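Local coordinates for protein Non-atp dependent l-selective hydantoinase (Arthrobacter aurescens, PDB 1GKR) that hydrolyses hydantoins, preferring aryl- over alkyl-substituted ones, with two zinc ions per subunit and a stereoselectivity that depends on the substrate, at residues R10-D15 and R359-M364; G48-M53 and L389-L394; L77-A82 and Q115-D120; P99-D104 and G126-N131; T340-M345 and G421-T426. All coordinates share one frame; numbering follows the deposited sequence.

Interaction 1: R10-D15 and R359-M364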
# COMPACT_ATOMS: atom_id res chain seq x y z
N ARG A 10 -17.52 -40.28 -2.04
CA ARG A 10 -17.79 -39.02 -1.38
C ARG A 10 -16.78 -38.19 -2.16
O ARG A 10 -15.64 -37.98 -1.75
CB ARG A 10 -17.46 -39.09 0.11
CG ARG A 10 -18.39 -38.24 0.94
CD ARG A 10 -18.00 -38.24 2.40
NE ARG A 10 -18.28 -39.52 3.03
CZ ARG A 10 -19.49 -39.93 3.37
NH1 ARG A 10 -20.54 -39.13 3.14
NH2 ARG A 10 -19.67 -41.12 3.93
N LEU A 11 -17.21 -37.80 -3.35
CA LEU A 11 -16.42 -37.07 -4.33
C LEU A 11 -16.07 -35.64 -3.93
O LEU A 11 -16.96 -34.82 -3.71
CB LEU A 11 -17.22 -37.10 -5.63
CG LEU A 11 -16.72 -36.47 -6.91
CD1 LEU A 11 -15.25 -36.80 -7.14
CD2 LEU A 11 -17.59 -37.01 -8.04
N VAL A 12 -14.78 -35.33 -3.84
CA VAL A 12 -14.38 -33.98 -3.45
C VAL A 12 -13.78 -33.11 -4.55
O VAL A 12 -12.99 -33.58 -5.38
CB VAL A 12 -13.43 -34.00 -2.20
CG1 VAL A 12 -12.94 -35.38 -1.95
CG2 VAL A 12 -12.28 -33.03 -2.38
N SER A 13 -14.21 -31.86 -4.57
CA SER A 13 -13.74 -30.88 -5.54
C SER A 13 -13.37 -29.66 -4.71
O SER A 13 -13.55 -29.67 -3.50
CB SER A 13 -14.84 -30.53 -6.54
OG SER A 13 -15.87 -29.79 -5.92
N SER A 14 -12.86 -28.62 -5.34
CA SER A 14 -12.46 -27.44 -4.57
C SER A 14 -13.63 -26.79 -3.87
O SER A 14 -13.44 -26.11 -2.87
CB SER A 14 -11.77 -26.41 -5.46
OG SER A 14 -12.65 -25.97 -6.46
N ASP A 15 -14.85 -26.98 -4.36
CA ASP A 15 -15.95 -26.33 -3.67
C ASP A 15 -17.00 -27.21 -2.99
O ASP A 15 -18.16 -26.85 -2.94
CB ASP A 15 -16.62 -25.30 -4.58
CG ASP A 15 -17.04 -25.88 -5.89
OD1 ASP A 15 -17.63 -26.97 -5.90
OD2 ASP A 15 -16.77 -25.22 -6.92
N ARG A 359 -9.70 -27.51 -0.21
CA ARG A 359 -8.57 -26.67 -0.58
C ARG A 359 -7.41 -27.52 -1.12
O ARG A 359 -6.74 -27.14 -2.09
CB ARG A 359 -8.12 -25.85 0.62
CG ARG A 359 -6.85 -25.10 0.35
CD ARG A 359 -7.05 -23.62 0.49
NE ARG A 359 -7.80 -23.06 -0.63
CZ ARG A 359 -8.58 -21.99 -0.52
NH1 ARG A 359 -8.72 -21.37 0.65
NH2 ARG A 359 -9.22 -21.52 -1.58
N LEU A 360 -7.19 -28.67 -0.48
CA LEU A 360 -6.13 -29.58 -0.90
C LEU A 360 -6.32 -29.95 -2.36
O LEU A 360 -5.37 -29.93 -3.13
CB LEU A 360 -6.13 -30.84 -0.04
CG LEU A 360 -4.99 -31.83 -0.29
CD1 LEU A 360 -4.68 -32.60 0.97
CD2 LEU A 360 -5.36 -32.78 -1.41
N VAL A 361 -7.54 -30.30 -2.73
CA VAL A 361 -7.81 -30.66 -4.11
C VAL A 361 -7.59 -29.49 -5.06
O VAL A 361 -7.19 -29.66 -6.21
CB VAL A 361 -9.24 -31.22 -4.26
CG1 VAL A 361 -9.67 -31.23 -5.72
CG2 VAL A 361 -9.27 -32.63 -3.72
N GLU A 362 -7.84 -28.28 -4.56
CA GLU A 362 -7.68 -27.09 -5.38
C GLU A 362 -6.22 -26.82 -5.72
O GLU A 362 -5.88 -26.57 -6.89
CB GLU A 362 -8.26 -25.87 -4.68
CG GLU A 362 -8.27 -24.64 -5.56
CD GLU A 362 -8.70 -23.39 -4.82
OE1 GLU A 362 -8.21 -23.18 -3.68
OE2 GLU A 362 -9.50 -22.61 -5.38
N VAL A 363 -5.35 -26.88 -4.71
CA VAL A 363 -3.93 -26.61 -4.91
C VAL A 363 -3.09 -27.79 -5.45
O VAL A 363 -2.00 -27.57 -6.00
CB VAL A 363 -3.27 -26.11 -3.61
CG1 VAL A 363 -4.01 -24.92 -3.08
CG2 VAL A 363 -3.25 -27.22 -2.60
N MET A 364 -3.59 -29.02 -5.31
CA MET A 364 -2.86 -30.19 -5.77
C MET A 364 -3.41 -30.80 -7.04
O MET A 364 -2.75 -31.65 -7.64
CB MET A 364 -2.79 -31.26 -4.68
CG MET A 364 -1.92 -30.84 -3.53
SD MET A 364 -1.64 -32.11 -2.31
CE MET A 364 -0.19 -32.89 -2.98
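OE1 of Glu362, the helix residue whose CB meets Ser14 CB at 3.6 Å, is gripped by two nitrogens of Arg359, one turn back in the same helix. Arg359 NE lies 3.1 Å from Glu362 OE1, nearly in line with the carboxylate's C-O bond. Arg359 NH2 reaches the same Glu362 OE1 at 2.9 Å from its syn side, as part of a salt bridge that lies within the helix. The carboxylate sits at the guanidinium edge, in its plane, and the side-on grip probably limits rotation of both groups. With CG anti to the backbone N (chi1 -173°), the methylenes of Glu362 lie beside Ser14, and Glu362 CG is 3.9 Å from Ser14 CB. The OG of Ser14 is hydrogen-bonded to Glu366, one turn further along helix 357-372. This helix lies against strand 9-13, which runs beside the start of strand 51-62 in the β-sandwich that accompanies the catalytic barrel in hydantoinases. Two buried valines meet methyl to methyl and cross obliquely, Val12 CG2 standing 3.3 Å from Val361 CG2. The other branch, Val361 CG1, is anti to its backbone N (chi1 163°) and lies beside the backbone where the strand ends, 4.1 Å from Ser13 CA. Val361 also packs on Met53 and Pro54 of strand 51-62, while Val12 touches Ile17 of strand 16-25.

Interaction 2: G48-M53 and L389-L394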
# COMPACT_ATOMS: atom_id res chain seq x y z
N GLY A 48 -17.15 -47.57 -0.80
CA GLY A 48 -17.68 -47.72 0.54
C GLY A 48 -17.83 -46.42 1.30
O GLY A 48 -17.76 -46.40 2.53
N GLY A 49 -18.04 -45.33 0.57
CA GLY A 49 -18.21 -44.04 1.21
C GLY A 49 -16.94 -43.30 1.58
O GLY A 49 -16.99 -42.31 2.32
N LYS A 50 -15.79 -43.78 1.10
CA LYS A 50 -14.54 -43.07 1.41
C LYS A 50 -14.44 -41.88 0.48
O LYS A 50 -15.17 -41.79 -0.52
CB LYS A 50 -13.33 -43.98 1.21
CG LYS A 50 -13.36 -45.24 2.06
CD LYS A 50 -11.97 -45.86 2.18
CE LYS A 50 -12.06 -47.33 2.52
NZ LYS A 50 -12.71 -48.06 1.39
N PHE A 51 -13.56 -40.94 0.80
CA PHE A 51 -13.39 -39.79 -0.06
C PHE A 51 -12.71 -40.17 -1.36
O PHE A 51 -11.74 -40.95 -1.38
CB PHE A 51 -12.55 -38.73 0.65
CG PHE A 51 -13.25 -38.09 1.79
CD1 PHE A 51 -14.33 -37.24 1.56
CD2 PHE A 51 -12.86 -38.36 3.09
CE1 PHE A 51 -15.02 -36.67 2.62
CE2 PHE A 51 -13.54 -37.80 4.17
CZ PHE A 51 -14.63 -36.95 3.94
N VAL A 52 -13.23 -39.65 -2.47
CA VAL A 52 -12.63 -39.89 -3.76
C VAL A 52 -12.25 -38.52 -4.32
O VAL A 52 -13.05 -37.59 -4.27
CB VAL A 52 -13.63 -40.58 -4.71
CG1 VAL A 52 -13.04 -40.66 -6.12
CG2 VAL A 52 -13.92 -41.98 -4.20
N MET A 53 -11.02 -38.38 -4.80
CA MET A 53 -10.55 -37.11 -5.35
C MET A 53 -9.86 -37.32 -6.69
O MET A 53 -9.52 -38.45 -7.05
CB MET A 53 -9.57 -36.44 -4.38
CG MET A 53 -8.30 -37.22 -4.17
SD MET A 53 -7.18 -36.40 -3.03
CE MET A 53 -6.24 -35.42 -4.12
N LEU A 389 -8.68 -41.08 -10.56
CA LEU A 389 -9.10 -40.92 -9.18
C LEU A 389 -8.18 -41.56 -8.20
O LEU A 389 -7.30 -42.35 -8.54
CB LEU A 389 -10.47 -41.54 -8.86
CG LEU A 389 -11.60 -42.06 -9.73
CD1 LEU A 389 -11.41 -41.72 -11.17
CD2 LEU A 389 -11.67 -43.53 -9.52
N LEU A 390 -8.48 -41.26 -6.95
CA LEU A 390 -7.78 -41.79 -5.81
C LEU A 390 -8.88 -42.09 -4.80
O LEU A 390 -9.76 -41.25 -4.56
CB LEU A 390 -6.81 -40.76 -5.20
CG LEU A 390 -5.73 -40.08 -6.05
CD1 LEU A 390 -4.80 -39.27 -5.15
CD2 LEU A 390 -4.95 -41.12 -6.80
N ILE A 391 -8.89 -43.29 -4.24
CA ILE A 391 -9.84 -43.60 -3.19
C ILE A 391 -8.94 -43.36 -1.98
O ILE A 391 -7.87 -43.94 -1.87
CB ILE A 391 -10.32 -45.05 -3.24
CG1 ILE A 391 -11.17 -45.27 -4.49
CG2 ILE A 391 -11.13 -45.36 -1.99
CD1 ILE A 391 -11.74 -46.66 -4.64
N LEU A 392 -9.37 -42.48 -1.08
CA LEU A 392 -8.57 -42.17 0.09
C LEU A 392 -8.96 -42.94 1.33
O LEU A 392 -10.03 -43.52 1.41
CB LEU A 392 -8.67 -40.67 0.40
CG LEU A 392 -7.66 -39.71 -0.22
CD1 LEU A 392 -7.43 -40.00 -1.68
CD2 LEU A 392 -8.17 -38.31 -0.01
N ASP A 393 -8.07 -42.95 2.31
CA ASP A 393 -8.33 -43.59 3.58
C ASP A 393 -7.68 -42.66 4.59
O ASP A 393 -6.45 -42.65 4.73
CB ASP A 393 -7.68 -44.97 3.65
CG ASP A 393 -8.14 -45.76 4.86
OD1 ASP A 393 -8.20 -45.20 5.97
OD2 ASP A 393 -8.44 -46.96 4.70
N LEU A 394 -8.50 -41.85 5.26
CA LEU A 394 -7.98 -40.91 6.24
C LEU A 394 -7.87 -41.50 7.63
O LEU A 394 -7.67 -40.79 8.61
CB LEU A 394 -8.85 -39.64 6.29
CG LEU A 394 -8.81 -38.68 5.10
CD1 LEU A 394 -7.47 -38.79 4.37
CD2 LEU A 394 -9.91 -39.02 4.15
O HOH W 1 -11.63 -41.63 2.92
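The ring of Phe51 is met at its edge, near its plane, by a methyl of Leu394: CD2 of Leu394 is 3.2 Å from Phe51 CD2, and the two side chains cross at about a right angle. Arg10 and Leu357 also pack on this phenylalanine. The ring stands near one end of the antiparallel pairing of strand 51-62 with strand 389-393, in the β-sandwich built from both ends of the chain; the short segments 51-53 and 389-393 run at 153° to each other. Val52 and Ile391 form a non-hydrogen-bonded pair, and Met53 and Leu390 a hydrogen-bonded one. Leu392 N reaches Phe51 O at 2.8 Å, and two further bonds link Met53 and Leu390 in both directions. On the face carrying Met53, its CG sits between the backbone N and the carbonyl carbon (chi1 64°), 4.0 Å from Leu390 CB. From there Met53 SD continues anti to CA and lies 3.7 Å from Leu392 CD2; the chain bends only beyond it, at CE. Leu360, Val361 and Cys365 of helix 357-372 touch the same methionine. An alanine at Met53 would probably open a gap between Leu390, Leu392 and that helix, where CG and SD now pack. Lys50 lays its methylenes across the carbonyl of Leu392. A water sits 2.9 Å from Phe51 N, whose hydrogen it accepts, and makes a weak bond to Leu392 O.

Interaction 3: L77-A82 and Q115-D120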
# COMPACT_ATOMS: atom_id res chain seq x y z
N LEU A 77 11.10 -46.32 -12.50
CA LEU A 77 11.16 -46.53 -11.06
C LEU A 77 10.41 -45.46 -10.30
O LEU A 77 9.45 -45.76 -9.59
CB LEU A 77 12.61 -46.60 -10.59
CG LEU A 77 13.38 -47.74 -11.23
CD1 LEU A 77 14.74 -47.86 -10.60
CD2 LEU A 77 12.59 -49.03 -11.06
N ASP A 78 10.83 -44.21 -10.46
CA ASP A 78 10.20 -43.09 -9.78
C ASP A 78 8.73 -42.91 -10.13
O ASP A 78 7.94 -42.49 -9.28
CB ASP A 78 10.97 -41.81 -10.08
CG ASP A 78 12.40 -41.87 -9.59
OD1 ASP A 78 13.09 -42.84 -9.96
OD2 ASP A 78 12.82 -40.97 -8.85
N SER A 79 8.34 -43.22 -11.37
CA SER A 79 6.94 -43.06 -11.70
C SER A 79 6.10 -44.06 -10.88
O SER A 79 4.88 -43.91 -10.75
CB SER A 79 6.70 -43.21 -13.21
OG SER A 79 6.68 -44.56 -13.62
N GLU A 80 6.73 -45.08 -10.32
CA GLU A 80 5.96 -46.01 -9.50
C GLU A 80 5.70 -45.33 -8.16
O GLU A 80 4.68 -45.58 -7.53
CB GLU A 80 6.72 -47.32 -9.28
CG GLU A 80 6.83 -48.18 -10.52
CD GLU A 80 6.98 -49.66 -10.19
OE1 GLU A 80 7.35 -49.96 -9.04
OE2 GLU A 80 6.74 -50.50 -11.09
N SER A 81 6.63 -44.48 -7.73
CA SER A 81 6.46 -43.76 -6.48
C SER A 81 5.27 -42.83 -6.65
O SER A 81 4.46 -42.66 -5.73
CB SER A 81 7.69 -42.92 -6.14
OG SER A 81 8.69 -43.71 -5.53
N ALA A 82 5.16 -42.21 -7.83
CA ALA A 82 4.05 -41.32 -8.10
C ALA A 82 2.76 -42.12 -7.99
O ALA A 82 1.84 -41.76 -7.24
CB ALA A 82 4.17 -40.73 -9.49
N GLN A 115 7.79 -44.37 -23.29
CA GLN A 115 8.04 -45.80 -23.27
C GLN A 115 8.27 -46.36 -21.89
O GLN A 115 8.08 -47.55 -21.66
CB GLN A 115 9.26 -46.13 -24.12
CG GLN A 115 9.13 -45.82 -25.59
CD GLN A 115 10.46 -45.95 -26.32
OE1 GLN A 115 10.54 -45.74 -27.53
NE2 GLN A 115 11.52 -46.29 -25.57
N ARG A 116 8.68 -45.52 -20.94
CA ARG A 116 8.96 -46.05 -19.63
C ARG A 116 8.16 -45.55 -18.43
O ARG A 116 8.15 -46.21 -17.39
CB ARG A 116 10.46 -45.90 -19.35
CG ARG A 116 11.30 -46.76 -20.28
CD ARG A 116 12.77 -46.64 -19.98
NE ARG A 116 13.36 -45.47 -20.61
CZ ARG A 116 14.10 -44.57 -19.97
NH1 ARG A 116 14.33 -44.72 -18.67
NH2 ARG A 116 14.61 -43.54 -20.63
N LEU A 117 7.47 -44.42 -18.58
CA LEU A 117 6.68 -43.87 -17.48
C LEU A 117 5.44 -44.71 -17.20
O LEU A 117 4.88 -45.34 -18.10
CB LEU A 117 6.26 -42.44 -17.80
CG LEU A 117 7.37 -41.44 -17.52
CD1 LEU A 117 6.99 -40.08 -18.09
CD2 LEU A 117 7.60 -41.39 -16.01
N LYS A 118 5.02 -44.73 -15.94
CA LYS A 118 3.85 -45.51 -15.55
C LYS A 118 2.62 -44.64 -15.23
O LYS A 118 1.52 -45.15 -15.08
CB LYS A 118 4.19 -46.43 -14.38
CG LYS A 118 5.17 -47.56 -14.72
CD LYS A 118 5.08 -48.65 -13.64
CE LYS A 118 5.82 -49.92 -14.02
NZ LYS A 118 7.29 -49.78 -13.83
N VAL A 119 2.81 -43.33 -15.10
CA VAL A 119 1.69 -42.42 -14.87
C VAL A 119 1.74 -41.44 -16.05
O VAL A 119 2.71 -41.43 -16.79
CB VAL A 119 1.80 -41.69 -13.52
CG1 VAL A 119 1.73 -42.71 -12.38
CG2 VAL A 119 3.09 -40.91 -13.45
N ASP A 120 0.70 -40.64 -16.26
CA ASP A 120 0.73 -39.74 -17.40
C ASP A 120 1.68 -38.56 -17.18
O ASP A 120 2.05 -38.25 -16.04
CB ASP A 120 -0.69 -39.26 -17.73
CG ASP A 120 -1.52 -40.34 -18.45
OD1 ASP A 120 -1.01 -41.46 -18.70
OD2 ASP A 120 -2.70 -40.07 -18.76
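Two successive β/α units of the TIM barrel meet here: Ser79 and Glu80 of helix 75-85 receive Lys118 from the short link between helix 103-116 and strand 120-123. Lys118 uses both its backbone and its side chain. Its N-H bonds to Ser79 OG at 2.9 Å, with an angle of 138° at the hydrogen. The serine hydroxyl, held between its backbone N and carbonyl carbon (chi1 79°), is also hydrogen-bonded to Phe75 O, one turn back in its own helix, which fixes it as acceptor for the lysine. At the other end, Lys118 NZ forms a salt bridge with Glu80 OE2 at 2.9 Å, approaching on the anti side and 28° out of the carboxylate plane. The aliphatic parts of the two side chains also touch, passing at a slant, with Lys118 CD 3.6 Å from Glu80 CG. The second carboxylate oxygen of Glu80 has its own partner, Arg406, so this buried acid is set between two positive groups and is probably kept ionised. Helix 75-85 joins strands 51-62 and 87-92, and helix 103-116 leads from 87-92 to 120-123, so the contact ties neighbouring units of the barrel wall together. Leu117, the first residue past the helix, brings CD2 to 3.5 Å from Ser79 CB. Next in the chain after the lysine, Val119 divides its methyls: Val119 CG1 approaches Ser79 O at 3.7 Å, whereas Val119 CG2 lies 4.1 Å from Ala82 CB. Val439 touches both Glu80 and Lys118.

Interaction 4: P99-D104 and G126-N131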
# COMPACT_ATOMS: atom_id res chain seq x y z
N PRO A 99 20.36 -31.34 -21.60
CA PRO A 99 19.34 -30.39 -21.15
C PRO A 99 18.19 -30.35 -22.14
O PRO A 99 18.42 -30.35 -23.34
CB PRO A 99 20.08 -29.06 -21.14
CG PRO A 99 21.49 -29.46 -20.96
CD PRO A 99 21.61 -30.64 -21.87
N THR A 100 16.96 -30.31 -21.64
CA THR A 100 15.82 -30.25 -22.55
C THR A 100 15.65 -28.80 -23.00
O THR A 100 14.64 -28.16 -22.69
CB THR A 100 14.54 -30.75 -21.87
OG1 THR A 100 14.81 -31.95 -21.14
CG2 THR A 100 13.49 -31.04 -22.93
N THR A 101 16.63 -28.29 -23.73
CA THR A 101 16.62 -26.91 -24.22
C THR A 101 16.60 -26.83 -25.73
O THR A 101 16.83 -25.76 -26.31
CB THR A 101 17.85 -26.17 -23.75
OG1 THR A 101 18.99 -26.96 -24.06
CG2 THR A 101 17.79 -25.93 -22.25
N THR A 102 16.30 -27.96 -26.37
CA THR A 102 16.26 -28.06 -27.82
C THR A 102 15.10 -28.88 -28.32
O THR A 102 14.65 -29.79 -27.63
CB THR A 102 17.51 -28.74 -28.30
OG1 THR A 102 18.60 -27.82 -28.19
CG2 THR A 102 17.34 -29.20 -29.74
N LEU A 103 14.63 -28.59 -29.52
CA LEU A 103 13.52 -29.36 -30.07
C LEU A 103 13.89 -30.83 -30.10
O LEU A 103 13.07 -31.69 -29.76
CB LEU A 103 13.17 -28.89 -31.49
CG LEU A 103 12.04 -29.72 -32.12
CD1 LEU A 103 10.81 -29.73 -31.21
CD2 LEU A 103 11.69 -29.13 -33.45
N ASP A 104 15.13 -31.12 -30.50
CA ASP A 104 15.61 -32.49 -30.57
C ASP A 104 15.61 -33.13 -29.21
O ASP A 104 15.05 -34.20 -29.02
CB ASP A 104 17.04 -32.57 -31.13
CG ASP A 104 17.11 -32.18 -32.59
OD1 ASP A 104 16.28 -32.68 -33.38
OD2 ASP A 104 18.00 -31.39 -32.96
N GLY A 126 13.28 -25.94 -21.65
CA GLY A 126 14.12 -25.09 -20.84
C GLY A 126 14.35 -23.75 -21.50
O GLY A 126 14.40 -23.64 -22.73
N GLY A 127 14.48 -22.72 -20.68
CA GLY A 127 14.73 -21.40 -21.19
C GLY A 127 16.06 -21.00 -20.60
O GLY A 127 16.12 -20.55 -19.45
N VAL A 128 17.13 -21.19 -21.36
CA VAL A 128 18.48 -20.85 -20.91
C VAL A 128 19.11 -19.80 -21.82
O VAL A 128 18.58 -19.51 -22.90
CB VAL A 128 19.35 -22.09 -20.87
CG1 VAL A 128 18.87 -23.02 -19.75
CG2 VAL A 128 19.29 -22.79 -22.22
N PRO A 129 20.24 -19.22 -21.41
CA PRO A 129 20.82 -18.22 -22.29
C PRO A 129 21.18 -18.76 -23.67
O PRO A 129 21.78 -19.83 -23.80
CB PRO A 129 22.03 -17.71 -21.50
CG PRO A 129 22.39 -18.84 -20.63
CD PRO A 129 21.07 -19.44 -20.22
N GLY A 130 20.74 -18.01 -24.69
CA GLY A 130 21.02 -18.36 -26.06
C GLY A 130 20.11 -19.33 -26.78
O GLY A 130 20.38 -19.62 -27.95
N ASN A 131 19.06 -19.85 -26.15
CA ASN A 131 18.22 -20.80 -26.87
C ASN A 131 16.84 -20.25 -27.19
O ASN A 131 15.92 -20.99 -27.51
CB ASN A 131 18.10 -22.12 -26.08
CG ASN A 131 17.00 -22.10 -25.04
OD1 ASN A 131 16.85 -21.13 -24.30
ND2 ASN A 131 16.24 -23.19 -24.95
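Asn131 ND2 donates to Thr101 O at 3.0 Å, a fairly straight bond with an N-H···O angle of 163°. The carbonyl oxygen lies close to the plane of the amide, while the donor is tilted 23° from the plane of the carbonyl. Beside this bond, the methyl-bearing side chains of Thr101 and Val128 cross at about a right angle, Thr101 CG2 being 3.5 Å from Val128 CG2. A weak bond from Gly126 N to Thr100 O, at 2.8 Å, joins the backbones where Thr100 centres an inverse gamma turn. Two further bonds within 126-131 probably fix the rotation of the amide: Asn131 ND2 also donates to Gly126 O at 2.9 Å, and Asn131 OD1 accepts from Val128 N at 3.0 Å, from above the carbonyl plane. They close a loop whose type II β turn runs from Val128 to Asn131, with Gly130 taking the positive-phi position. An alanine at Asn131 would probably leave Thr101 O, Gly126 O and Val128 N without these mates and the turn freer to move away from Thr101. Thr100 lies about 10 Å from the zinc ligand His62, side chain to side chain, so the contact lies near the metal centre without reaching it. Both segments follow TIM-barrel strands, 87-92 and 120-123, and lead into the next helices, 103-116 and 132-140; Glu134 of the latter bonds Leu103 N, and its Met138 touches Asn131.

Interaction 5: T340-M345 and G421-T426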
# COMPACT_ATOMS: atom_id res chain seq x y z
N THR A 340 5.73 -39.22 -0.90
CA THR A 340 5.30 -38.65 0.37
C THR A 340 4.48 -37.35 0.32
O THR A 340 4.00 -36.88 1.35
CB THR A 340 6.51 -38.39 1.26
OG1 THR A 340 7.43 -37.54 0.56
CG2 THR A 340 7.20 -39.69 1.59
N SER A 341 4.33 -36.78 -0.87
CA SER A 341 3.61 -35.52 -1.00
C SER A 341 2.16 -35.53 -0.51
O SER A 341 1.80 -34.75 0.38
CB SER A 341 3.65 -35.06 -2.44
OG SER A 341 3.09 -33.78 -2.51
N LEU A 342 1.32 -36.38 -1.08
CA LEU A 342 -0.08 -36.42 -0.67
C LEU A 342 -0.23 -36.88 0.77
O LEU A 342 -0.87 -36.20 1.59
CB LEU A 342 -0.91 -37.35 -1.57
CG LEU A 342 -2.35 -36.96 -1.95
CD1 LEU A 342 -3.12 -38.22 -2.32
CD2 LEU A 342 -3.05 -36.25 -0.82
N PRO A 343 0.34 -38.04 1.12
CA PRO A 343 0.19 -38.47 2.51
C PRO A 343 0.68 -37.46 3.55
O PRO A 343 0.12 -37.36 4.65
CB PRO A 343 0.94 -39.81 2.56
CG PRO A 343 1.69 -39.89 1.26
CD PRO A 343 0.86 -39.13 0.28
N MET A 344 1.71 -36.69 3.21
CA MET A 344 2.19 -35.72 4.17
C MET A 344 1.16 -34.61 4.35
O MET A 344 0.90 -34.19 5.48
CB MET A 344 3.53 -35.15 3.72
CG MET A 344 4.59 -35.17 4.81
SD MET A 344 4.66 -36.77 5.68
CE MET A 344 5.12 -36.26 7.28
N MET A 345 0.55 -34.15 3.25
CA MET A 345 -0.47 -33.09 3.32
C MET A 345 -1.74 -33.61 3.99
O MET A 345 -2.36 -32.92 4.80
CB MET A 345 -0.82 -32.57 1.92
CG MET A 345 0.29 -31.84 1.22
SD MET A 345 1.15 -30.69 2.30
CE MET A 345 -0.13 -29.49 2.65
N GLY A 421 -3.05 -40.72 6.66
CA GLY A 421 -3.96 -40.67 5.53
C GLY A 421 -3.19 -40.92 4.26
O GLY A 421 -2.04 -40.50 4.15
N ALA A 422 -3.80 -41.61 3.30
CA ALA A 422 -3.10 -41.88 2.06
C ALA A 422 -4.00 -42.47 1.00
O ALA A 422 -5.06 -43.03 1.30
CB ALA A 422 -1.94 -42.82 2.32
N PRO A 423 -3.61 -42.34 -0.27
CA PRO A 423 -4.46 -42.93 -1.31
C PRO A 423 -4.26 -44.44 -1.21
O PRO A 423 -3.13 -44.88 -1.01
CB PRO A 423 -3.90 -42.35 -2.60
CG PRO A 423 -2.43 -42.14 -2.27
CD PRO A 423 -2.46 -41.63 -0.85
N VAL A 424 -5.33 -45.22 -1.32
CA VAL A 424 -5.23 -46.68 -1.23
C VAL A 424 -5.56 -47.34 -2.56
O VAL A 424 -5.54 -48.56 -2.68
CB VAL A 424 -6.20 -47.25 -0.15
CG1 VAL A 424 -5.93 -46.61 1.19
CG2 VAL A 424 -7.65 -46.99 -0.57
N LEU A 425 -5.89 -46.53 -3.55
CA LEU A 425 -6.22 -47.03 -4.88
C LEU A 425 -5.99 -45.81 -5.76
O LEU A 425 -6.41 -44.70 -5.42
CB LEU A 425 -7.70 -47.44 -4.95
CG LEU A 425 -8.44 -47.99 -6.19
CD1 LEU A 425 -8.27 -47.09 -7.40
CD2 LEU A 425 -7.93 -49.36 -6.51
N THR A 426 -5.30 -46.00 -6.86
CA THR A 426 -5.09 -44.88 -7.74
C THR A 426 -5.25 -45.38 -9.15
O THR A 426 -4.69 -46.42 -9.52
CB THR A 426 -3.70 -44.20 -7.52
OG1 THR A 426 -3.01 -44.10 -8.76
CG2 THR A 426 -2.88 -44.95 -6.51
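Leu342 brings its CD1 methyl to Pro423 by a stretched course: CG is turned well off anti to the backbone N (chi1 -143°), and CD1 then lies roughly anti to CA (chi2 -157°). The methyl ends 3.8 Å from Pro423 CD and a little further from Pro423 CG, the leucine and the proline ring sliding past each other in opposite directions. This is where the first turn of helix 341-350, on the barrel side, meets strand 418-428 of the β-sandwich. Pro343 sits next to the leucine in that turn and meets the strand through CB and CD, with Pro343 CB 4.2 Å from Ala422 CB and Pro343 CD 4.3 Å from Pro423 CD. No hydrogen bond links the two segments directly. A bridge is made by Thr347, one turn on, whose hydroxyl is hydrogen-bonded to Pro343 O and weakly to Gly421 N. Leu342 also packs on Leu390 of strand 389-393, which pairs with 418-428. The backbones themselves meet in a CA-H···O contact, in which Pro343 CA lies 3.4 Å from Gly421 O with an angle of 125° at the hydrogen.

Interactions 1, 2 and 5 form one cluster with centres 10 to 14 Å apart. Strand 51-62 pairs with strand 9-13 and, in interaction 2, with strand 389-393, which in turn neighbours strand 418-428 of interaction 5; helices 341-350 and 357-372, consecutive in the chain, pack against this sheet and each other. The segments of interactions 1, 2 and 5 alternate along the chain, so early and late residues are woven together where sandwich meets barrel. Interactions 3 and 4 share helix 103-116, with centres 24 Å apart, and are nested inside the long loops closed by interactions 1 and 2. Interaction 4 lies on the other side of the chain's centre from that cluster, nearer the zincs.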